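Long-range contacts in manganese-dependent inorganic pyrophosphatase (Methanocaldococcus jannaschii, PDB 2EB0), which hydrolyses inorganic diphosphate to two phosphates, as a manganese-dependent family II pyrophosphatase built from a DHH and a DHHA2 domain: residues Ala16-Val20 with Leu136-Leu140; Leu82-His88 with Ile99-Lys104; Ile145-Phe151 with Ile176-Met181. All coordinates share one frame; numbering follows the deposited sequence.

Interaction 1 of 3, residues Ala16-Val20 with Leu136-Leu140; sequences ASAIV and LAGLL
Val20 packs on Leu140 where helix 12-25 meets helix 134-148. The two short axes come within 9.4 Å and their directions differ by 149°, so the helices run roughly antiparallel: Ala16 faces Leu139 at one end and Val20 faces Leu136 at the other.

Branched side chains do most of the work. Both methyls of Val20 close on one methyl of Leu140; its CG2 lies 3.6 Å from Leu140 CD2, with CG1 only slightly farther off. Val20 CG1 is turned anti to the backbone N (chi1 -177°), which leaves CG2 beside that N and directed at both Leu140 CD2 and the Leu136 end of the partner helix. Ile19 borders this pair, its CG2 reaching Leu136 CD2 at 3.7 Å and Leu139 CD1 at 3.9 Å; the side chains of Ile19 and Leu139 cross at about a right angle.

The second kind of contact is a close approach of small group to backbone. Ala16 CB sits 3.7 Å from Leu139 CB and 3.6 Å from Leu139 O, so here a lone methyl separates the helices, and Ala16 CA comes within 5.4 Å of Leu139 CA.

Around the pair, Ser17 turns away to hydrogen-bond the manganese ligand Asp13, while Leu139 continues onto Val42 and Leu43 of helix 37-45.

No hydrogen bond or charge links the two segments. The contact therefore rests on shape and on the burial of hydrocarbon, joining two helices that each carry one manganese ligand, Asp13 and Asp147.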
loop_
_atom_site.group_PDB
_atom_site.type_symbol
_atom_site.label_atom_id
_atom_site.label_comp_id
_atom_site.label_asym_id
_atom_site.label_seq_id
_atom_site.Cartn_x
_atom_site.Cartn_y
_atom_site.Cartn_z
ATOM N N ALA B 16 2.524 -6.139 20.401
ATOM C CA ALA B 16 1.153 -5.816 20.781
ATOM C C ALA B 16 0.198 -5.894 19.589
ATOM O O ALA B 16 -0.869 -6.495 19.681
ATOM C CB ALA B 16 1.100 -4.420 21.397
ATOM N N SER B 17 0.577 -5.286 18.469
ATOM C CA SER B 17 -0.275 -5.316 17.285
ATOM C C SER B 17 -0.510 -6.730 16.764
ATOM O O SER B 17 -1.571 -7.026 16.224
ATOM C CB SER B 17 0.322 -4.452 16.176
ATOM O OG SER B 17 0.283 -3.081 16.535
ATOM N N ALA B 18 0.480 -7.600 16.914
ATOM C CA ALA B 18 0.346 -8.981 16.460
ATOM C C ALA B 18 -0.644 -9.721 17.349
ATOM O O ALA B 18 -1.518 -10.440 16.868
ATOM C CB ALA B 18 1.703 -9.687 16.500
ATOM N N ILE B 19 -0.486 -9.540 18.654
ATOM C CA ILE B 19 -1.344 -10.191 19.635
ATOM C C ILE B 19 -2.797 -9.727 19.520
ATOM O O ILE B 19 -3.709 -10.542 19.406
ATOM C CB ILE B 19 -0.814 -9.922 21.082
ATOM C CG1 ILE B 19 0.418 -10.782 21.343
ATOM C CG2 ILE B 19 -1.890 -10.208 22.114
ATOM C CD1 ILE B 19 1.126 -10.448 22.624
ATOM N N VAL B 20 -2.999 -8.415 19.537
ATOM C CA VAL B 20 -4.336 -7.846 19.474
ATOM C C VAL B 20 -5.054 -8.150 18.156
ATOM O O VAL B 20 -6.221 -8.534 18.163
ATOM C CB VAL B 20 -4.278 -6.322 19.738
ATOM C CG1 VAL B 20 -5.681 -5.721 19.754
ATOM C CG2 VAL B 20 -3.581 -6.077 21.081
ATOM N N LEU B 136 -5.553 -6.235 26.786
ATOM C CA LEU B 136 -5.186 -5.960 25.403
ATOM C C LEU B 136 -5.233 -4.457 25.140
ATOM O O LEU B 136 -4.451 -3.940 24.336
ATOM C CB LEU B 136 -6.106 -6.699 24.428
ATOM C CG LEU B 136 -5.977 -8.222 24.421
ATOM C CD1 LEU B 136 -6.879 -8.789 23.343
ATOM C CD2 LEU B 136 -4.536 -8.630 24.165
ATOM N N ALA B 137 -6.136 -3.754 25.824
ATOM C CA ALA B 137 -6.228 -2.304 25.663
ATOM C C ALA B 137 -4.919 -1.709 26.196
ATOM O O ALA B 137 -4.411 -0.713 25.673
ATOM C CB ALA B 137 -7.412 -1.754 26.443
ATOM N N GLY B 138 -4.379 -2.345 27.232
ATOM C CA GLY B 138 -3.130 -1.899 27.819
ATOM C C GLY B 138 -1.964 -2.064 26.863
ATOM O O GLY B 138 -1.053 -1.238 26.857
ATOM N N LEU B 139 -1.971 -3.129 26.061
ATOM C CA LEU B 139 -0.885 -3.353 25.105
ATOM C C LEU B 139 -0.918 -2.315 23.997
ATOM O O LEU B 139 0.120 -1.793 23.593
ATOM C CB LEU B 139 -0.971 -4.735 24.453
ATOM C CG LEU B 139 -0.846 -6.019 25.268
ATOM C CD1 LEU B 139 -0.674 -7.162 24.277
ATOM C CD2 LEU B 139 0.339 -5.970 26.231
ATOM N N LEU B 140 -2.115 -2.033 23.493
ATOM C CA LEU B 140 -2.269 -1.053 22.431
ATOM C C LEU B 140 -1.787 0.290 22.944
ATOM O O LEU B 140 -1.124 1.047 22.227
ATOM C CB LEU B 140 -3.730 -0.945 21.999
ATOM C CG LEU B 140 -4.355 -2.153 21.301
ATOM C CD1 LEU B 140 -5.783 -1.784 20.864
ATOM C CD2 LEU B 140 -3.508 -2.564 20.101
#

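Interaction 2 of 3, residues Leu82-His88 with Ile99-Lys104; sequences LIAIIDH and ILYYAK. With MN (manganese (II) ion), chain E.
Tyr101 and Ile85 meet because their first torsions turn them onto each other: Tyr101 CG lies anti to the backbone N (chi1 -164°), laying its ring face against Ile85, whose CG2 is likewise anti to N. The two residues are neighbours on adjacent parallel strands, 81-87 and 100-103, at one side of the six-stranded parallel sheet of the DHH domain.

Ile85 CB stands 4.0 Å from the Tyr101 ring centroid, 14° off the normal, a CH-pi contact over the face. On the face with Ala84 and Leu100, Ile86 CD1 touches Tyr102 CB at 3.6 Å and lies at the ring's edge, near its plane.

The backbones are joined by Ile85 N to Leu100 O, Tyr102 N to Ile85 O and Asp87 N to Tyr102 O. Tyr102 N to Ile85 O is the straightest, 2.8 Å with 175° at the hydrogen; Lys104 N to Asp87 O is weak. Strand 100-103 pairs antiparallel with a strand of the second subunit, where Tyr101 and Tyr102 each meet their own counterparts, so the sheet crosses the dimer interface.

Past the strand end, His88 reaches the manganese that Asp13, Asp66 and Asp147 also bind; its ND1 bonds Val106 O, while NE2 lies 2.3 Å from the metal. Tyr101 OH, also bonded to Ser68, donates to a water 2.6 Å away, and that water in turn donates to Asp87 OD1.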
loop_
_atom_site.group_PDB
_atom_site.type_symbol
_atom_site.label_atom_id
_atom_site.label_comp_id
_atom_site.label_asym_id
_atom_site.label_seq_id
_atom_site.Cartn_x
_atom_site.Cartn_y
_atom_site.Cartn_z
ATOM N N LEU B 82 0.510 -14.622 1.700
ATOM C CA LEU B 82 0.269 -13.280 2.239
ATOM C C LEU B 82 -1.208 -12.886 2.146
ATOM O O LEU B 82 -1.736 -12.690 1.050
ATOM C CB LEU B 82 1.112 -12.252 1.480
ATOM C CG LEU B 82 1.903 -11.210 2.279
ATOM C CD1 LEU B 82 2.303 -10.060 1.350
ATOM C CD2 LEU B 82 1.070 -10.682 3.437
ATOM N N ILE B 83 -1.860 -12.761 3.301
ATOM C CA ILE B 83 -3.275 -12.398 3.381
ATOM C C ILE B 83 -3.510 -10.882 3.503
ATOM O O ILE B 83 -4.372 -10.318 2.820
ATOM C CB ILE B 83 -3.954 -13.066 4.608
ATOM C CG1 ILE B 83 -3.851 -14.589 4.510
ATOM C CG2 ILE B 83 -5.415 -12.616 4.719
ATOM C CD1 ILE B 83 -4.707 -15.209 3.419
ATOM N N ALA B 84 -2.754 -10.222 4.376
ATOM C CA ALA B 84 -2.944 -8.787 4.572
ATOM C C ALA B 84 -1.734 -8.081 5.159
ATOM O O ALA B 84 -0.783 -8.713 5.616
ATOM C CB ALA B 84 -4.163 -8.540 5.490
ATOM N N ILE B 85 -1.788 -6.756 5.127
ATOM C CA ILE B 85 -0.744 -5.926 5.701
ATOM C C ILE B 85 -1.425 -4.746 6.389
ATOM O O ILE B 85 -2.187 -4.009 5.757
ATOM C CB ILE B 85 0.235 -5.391 4.632
ATOM C CG1 ILE B 85 1.017 -6.554 4.007
ATOM C CG2 ILE B 85 1.196 -4.405 5.269
ATOM C CD1 ILE B 85 2.042 -6.129 2.969
ATOM N N ILE B 86 -1.164 -4.603 7.687
ATOM C CA ILE B 86 -1.704 -3.525 8.508
ATOM C C ILE B 86 -0.460 -2.840 9.056
ATOM O O ILE B 86 0.252 -3.394 9.902
ATOM C CB ILE B 86 -2.561 -4.085 9.645
ATOM C CG1 ILE B 86 -3.659 -4.978 9.057
ATOM C CG2 ILE B 86 -3.170 -2.944 10.453
ATOM C CD1 ILE B 86 -4.621 -4.246 8.134
ATOM N N ASP B 87 -0.209 -1.621 8.590
ATOM C CA ASP B 87 1.022 -0.936 8.952
ATOM C C ASP B 87 0.915 0.588 9.051
ATOM O O ASP B 87 -0.171 1.167 8.954
ATOM C CB ASP B 87 2.045 -1.310 7.877
ATOM C CG ASP B 87 3.459 -1.002 8.266
ATOM O OD1 ASP B 87 4.307 -1.051 7.356
ATOM O OD2 ASP B 87 3.731 -0.724 9.457
ATOM N N HIS B 88 2.057 1.229 9.277
ATOM C CA HIS B 88 2.120 2.677 9.326
ATOM C C HIS B 88 3.485 3.141 8.808
ATOM O O HIS B 88 3.957 4.231 9.121
ATOM C CB HIS B 88 1.841 3.214 10.741
ATOM C CG HIS B 88 2.902 2.897 11.746
ATOM N ND1 HIS B 88 3.501 3.870 12.519
ATOM C CD2 HIS B 88 3.420 1.718 12.159
ATOM C CE1 HIS B 88 4.337 3.304 13.368
ATOM N NE2 HIS B 88 4.304 1.998 13.171
ATOM N N ILE B 99 -4.459 -7.809 -2.338
ATOM C CA ILE B 99 -4.411 -8.147 -0.927
ATOM C C ILE B 99 -5.079 -7.076 -0.088
ATOM O O ILE B 99 -5.274 -5.958 -0.555
ATOM C CB ILE B 99 -2.923 -8.285 -0.512
ATOM C CG1 ILE B 99 -2.508 -9.750 -0.590
ATOM C CG2 ILE B 99 -2.669 -7.655 0.845
ATOM C CD1 ILE B 99 -1.020 -9.958 -0.510
ATOM N N LEU B 100 -5.466 -7.427 1.135
ATOM C CA LEU B 100 -6.034 -6.431 2.031
ATOM C C LEU B 100 -4.796 -5.668 2.504
ATOM O O LEU B 100 -3.865 -6.252 3.074
ATOM C CB LEU B 100 -6.717 -7.072 3.230
ATOM C CG LEU B 100 -6.975 -6.096 4.388
ATOM C CD1 LEU B 100 -8.013 -5.057 4.002
ATOM C CD2 LEU B 100 -7.441 -6.870 5.591
ATOM N N TYR B 101 -4.767 -4.371 2.240
ATOM C CA TYR B 101 -3.629 -3.567 2.646
ATOM C C TYR B 101 -4.169 -2.320 3.313
ATOM O O TYR B 101 -4.917 -1.567 2.701
ATOM C CB TYR B 101 -2.794 -3.187 1.426
ATOM C CG TYR B 101 -1.415 -2.696 1.766
ATOM C CD1 TYR B 101 -1.228 -1.609 2.623
ATOM C CD2 TYR B 101 -0.290 -3.328 1.252
ATOM C CE1 TYR B 101 0.048 -1.165 2.960
ATOM C CE2 TYR B 101 0.989 -2.893 1.582
ATOM C CZ TYR B 101 1.149 -1.812 2.437
ATOM O OH TYR B 101 2.411 -1.381 2.758
ATOM N N TYR B 102 -3.799 -2.107 4.570
ATOM C CA TYR B 102 -4.275 -0.934 5.286
ATOM C C TYR B 102 -3.168 -0.282 6.105
ATOM O O TYR B 102 -2.709 -0.840 7.112
ATOM C CB TYR B 102 -5.453 -1.311 6.194
ATOM C CG TYR B 102 -6.102 -0.127 6.877
ATOM C CD1 TYR B 102 -6.375 1.050 6.172
ATOM C CD2 TYR B 102 -6.449 -0.180 8.227
ATOM C CE1 TYR B 102 -6.969 2.139 6.797
ATOM C CE2 TYR B 102 -7.049 0.907 8.860
ATOM C CZ TYR B 102 -7.305 2.063 8.142
ATOM O OH TYR B 102 -7.882 3.144 8.765
ATOM N N ALA B 103 -2.731 0.890 5.652
ATOM C CA ALA B 103 -1.690 1.639 6.350
ATOM C C ALA B 103 -2.032 3.133 6.461
ATOM O O ALA B 103 -2.471 3.756 5.500
ATOM C CB ALA B 103 -0.335 1.448 5.643
ATOM N N LYS B 104 -1.854 3.693 7.652
ATOM C CA LYS B 104 -2.117 5.111 7.883
ATOM C C LYS B 104 -0.835 5.710 8.420
ATOM O O LYS B 104 -0.160 5.098 9.244
ATOM C CB LYS B 104 -3.238 5.317 8.912
ATOM C CG LYS B 104 -4.602 4.828 8.462
ATOM C CD LYS B 104 -5.671 4.971 9.550
ATOM C CE LYS B 104 -6.426 6.305 9.486
ATOM N NZ LYS B 104 -5.655 7.472 9.981
HETATM MN MN MN E . 5.356 0.623 14.752
HETATM O O HOH W 1 2.823 0.095 4.855
#

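Interaction 3 of 3, residues Ile145-Phe151 with Ile176-Met181; sequences ISDTVLF and IEEFGM. With MN (manganese (II) ion), chain E.
Leu150 reaches helix 176-188 from a turn in which the backbone leaves helix 134-148 through a Schellman motif: Val149, with positive phi, is the C-prime residue, Leu150 N bonds Ile145 O at 2.8 Å and Val149 N bonds Ser146 O. Thr148 OG1 accepts from Phe151 N in an ST motif, holding the turn that follows.

Leu150 and Ile145 meet the partner helix where it has no side chain. Leu150 CG packs 4.0 Å from Gly180 CA, and Ile145 CG2 comes to 3.9 Å from the same atom; the glycine lets both side chains come close to the backbone. Toward the start of helix 176-188, Ile145 CD1 touches Ile176 CG2 at 3.7 Å and also reaches Phe179 CD2, approaching that ring obliquely.

Glu177 folds back over Leu150. Its chain is bent at chi2 (-52°), which brings OE1 to 3.6 Å from Leu150 CD1 and OE2 close to CD2. Phe151 presents a ring edge to Ile176 CG2, with CE1 at 4.1 Å. With Leu150 cut back to an alanine, the space beside Gly180 CA is likely to be left unfilled and the bent Glu177 chain freer to swing away.

Outside the contact, Ser146 O accepts from Lys187 NZ, a polar tie between the two helices in addition to the packing, and Phe179 makes a cation-pi contact with Lys45.

Asp147, on the same helix end as Ile145, binds manganese through OD2 at 2.4 Å. Across the two segments the chemistry is apolar packing with a carboxylate at its exposed margin, so within them steric fit, not hydrogen bonding, probably sets the approach.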
loop_
_atom_site.group_PDB
_atom_site.type_symbol
_atom_site.label_atom_id
_atom_site.label_comp_id
_atom_site.label_asym_id
_atom_site.label_seq_id
_atom_site.Cartn_x
_atom_site.Cartn_y
_atom_site.Cartn_z
ATOM N N ILE B 145 2.393 4.625 23.087
ATOM C CA ILE B 145 3.373 5.375 23.850
ATOM C C ILE B 145 4.790 5.033 23.402
ATOM O O ILE B 145 5.639 5.913 23.260
ATOM C CB ILE B 145 3.255 5.078 25.355
ATOM C CG1 ILE B 145 1.984 5.728 25.908
ATOM C CG2 ILE B 145 4.511 5.572 26.089
ATOM C CD1 ILE B 145 1.594 5.253 27.296
ATOM N N SER B 146 5.041 3.750 23.188
ATOM C CA SER B 146 6.356 3.299 22.783
ATOM C C SER B 146 6.756 3.846 21.429
ATOM O O SER B 146 7.834 4.408 21.269
ATOM C CB SER B 146 6.397 1.773 22.736
ATOM O OG SER B 146 7.600 1.341 22.122
ATOM N N ASP B 147 5.874 3.686 20.453
ATOM C CA ASP B 147 6.162 4.138 19.102
ATOM C C ASP B 147 6.308 5.650 18.939
ATOM O O ASP B 147 7.113 6.118 18.134
ATOM C CB ASP B 147 5.092 3.605 18.159
ATOM C CG ASP B 147 5.652 2.625 17.159
ATOM O OD1 ASP B 147 6.528 1.818 17.538
ATOM O OD2 ASP B 147 5.215 2.657 15.995
ATOM N N THR B 148 5.537 6.412 19.702
ATOM C CA THR B 148 5.607 7.856 19.607
ATOM C C THR B 148 6.616 8.426 20.595
ATOM O O THR B 148 6.897 9.619 20.573
ATOM C CB THR B 148 4.231 8.501 19.871
ATOM O OG1 THR B 148 3.771 8.163 21.191
ATOM C CG2 THR B 148 3.235 8.018 18.846
ATOM N N VAL B 149 7.186 7.569 21.436
ATOM C CA VAL B 149 8.138 8.022 22.443
ATOM C C VAL B 149 7.399 9.048 23.307
ATOM O O VAL B 149 7.846 10.187 23.486
ATOM C CB VAL B 149 9.375 8.696 21.811
ATOM C CG1 VAL B 149 10.438 8.923 22.879
ATOM C CG2 VAL B 149 9.914 7.839 20.667
ATOM N N LEU B 150 6.258 8.621 23.828
ATOM C CA LEU B 150 5.411 9.457 24.663
ATOM C C LEU B 150 4.996 10.731 23.931
ATOM O O LEU B 150 5.119 11.838 24.455
ATOM C CB LEU B 150 6.118 9.812 25.974
ATOM C CG LEU B 150 5.274 9.691 27.251
ATOM C CD1 LEU B 150 5.864 10.594 28.322
ATOM C CD2 LEU B 150 3.837 10.089 26.994
ATOM N N PHE B 151 4.522 10.559 22.704
ATOM C CA PHE B 151 4.044 11.665 21.886
ATOM C C PHE B 151 5.085 12.744 21.590
ATOM O O PHE B 151 4.734 13.877 21.274
ATOM C CB PHE B 151 2.825 12.295 22.558
ATOM C CG PHE B 151 1.868 11.286 23.124
ATOM C CD1 PHE B 151 1.662 11.197 24.496
ATOM C CD2 PHE B 151 1.181 10.412 22.282
ATOM C CE1 PHE B 151 0.782 10.250 25.024
ATOM C CE2 PHE B 151 0.305 9.467 22.792
ATOM C CZ PHE B 151 0.102 9.383 24.169
ATOM N N ILE B 176 -1.318 8.492 32.080
ATOM C CA ILE B 176 -0.525 8.081 30.925
ATOM C C ILE B 176 0.911 8.596 30.997
ATOM O O ILE B 176 1.852 7.899 30.600
ATOM C CB ILE B 176 -1.159 8.584 29.604
ATOM C CG1 ILE B 176 -2.518 7.915 29.381
ATOM C CG2 ILE B 176 -0.229 8.303 28.435
ATOM C CD1 ILE B 176 -3.275 8.436 28.142
ATOM N N GLU B 177 1.079 9.813 31.504
ATOM C CA GLU B 177 2.401 10.416 31.614
ATOM C C GLU B 177 3.345 9.632 32.511
ATOM O O GLU B 177 4.521 9.479 32.193
ATOM C CB GLU B 177 2.285 11.852 32.124
ATOM C CG GLU B 177 1.637 12.793 31.132
ATOM C CD GLU B 177 2.301 12.732 29.770
ATOM O OE1 GLU B 177 3.535 12.932 29.700
ATOM O OE2 GLU B 177 1.591 12.483 28.773
ATOM N N GLU B 178 2.831 9.146 33.634
ATOM C CA GLU B 178 3.645 8.373 34.571
ATOM C C GLU B 178 3.997 7.014 33.978
ATOM O O GLU B 178 5.138 6.571 34.077
ATOM C CB GLU B 178 2.909 8.173 35.895
ATOM C CG GLU B 178 2.795 9.424 36.728
ATOM C CD GLU B 178 2.149 9.162 38.069
ATOM O OE1 GLU B 178 2.086 10.102 38.888
ATOM O OE2 GLU B 178 1.706 8.016 38.302
ATOM N N PHE B 179 3.011 6.356 33.374
ATOM C CA PHE B 179 3.245 5.061 32.750
ATOM C C PHE B 179 4.265 5.242 31.627
ATOM O O PHE B 179 5.175 4.431 31.471
ATOM C CB PHE B 179 1.937 4.494 32.199
ATOM C CG PHE B 179 2.110 3.220 31.422
ATOM C CD1 PHE B 179 3.046 2.266 31.816
ATOM C CD2 PHE B 179 1.323 2.964 30.304
ATOM C CE1 PHE B 179 3.199 1.068 31.101
ATOM C CE2 PHE B 179 1.464 1.771 29.583
ATOM C CZ PHE B 179 2.404 0.821 29.983
ATOM N N GLY B 180 4.111 6.325 30.870
ATOM C CA GLY B 180 5.019 6.623 29.777
ATOM C C GLY B 180 6.451 6.825 30.245
ATOM O O GLY B 180 7.395 6.406 29.571
ATOM N N MET B 181 6.625 7.464 31.394
ATOM C CA MET B 181 7.971 7.687 31.898
ATOM C C MET B 181 8.651 6.332 32.089
ATOM O O MET B 181 9.835 6.167 31.780
ATOM C CB MET B 181 7.937 8.456 33.222
ATOM C CG MET B 181 9.328 8.711 33.810
ATOM S SD MET B 181 10.494 9.393 32.588
ATOM C CE MET B 181 10.001 11.140 32.571
HETATM MN MN MN E . 5.356 0.623 14.752
#

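In the fold
Along the chain, interaction 2 is nested inside the loop closed by interaction 1, and interaction 3 follows both. Interactions 1 and 3 share helix 134-148, their centres about 15 Å apart, one near its start and the other at its end. Interaction 2 lies in the parallel sheet, its centre about 17 Å from that of interaction 1 and about 25 Å from that of interaction 3. Despite this last distance, interactions 2 and 3 converge on one manganese ion, which His88 and Asp147 bind along with Asp13 and Asp66. The ends of strand 81-87 and helix 134-148 thus come together at the metal site, while strand 100-103 carries the sheet into the second subunit.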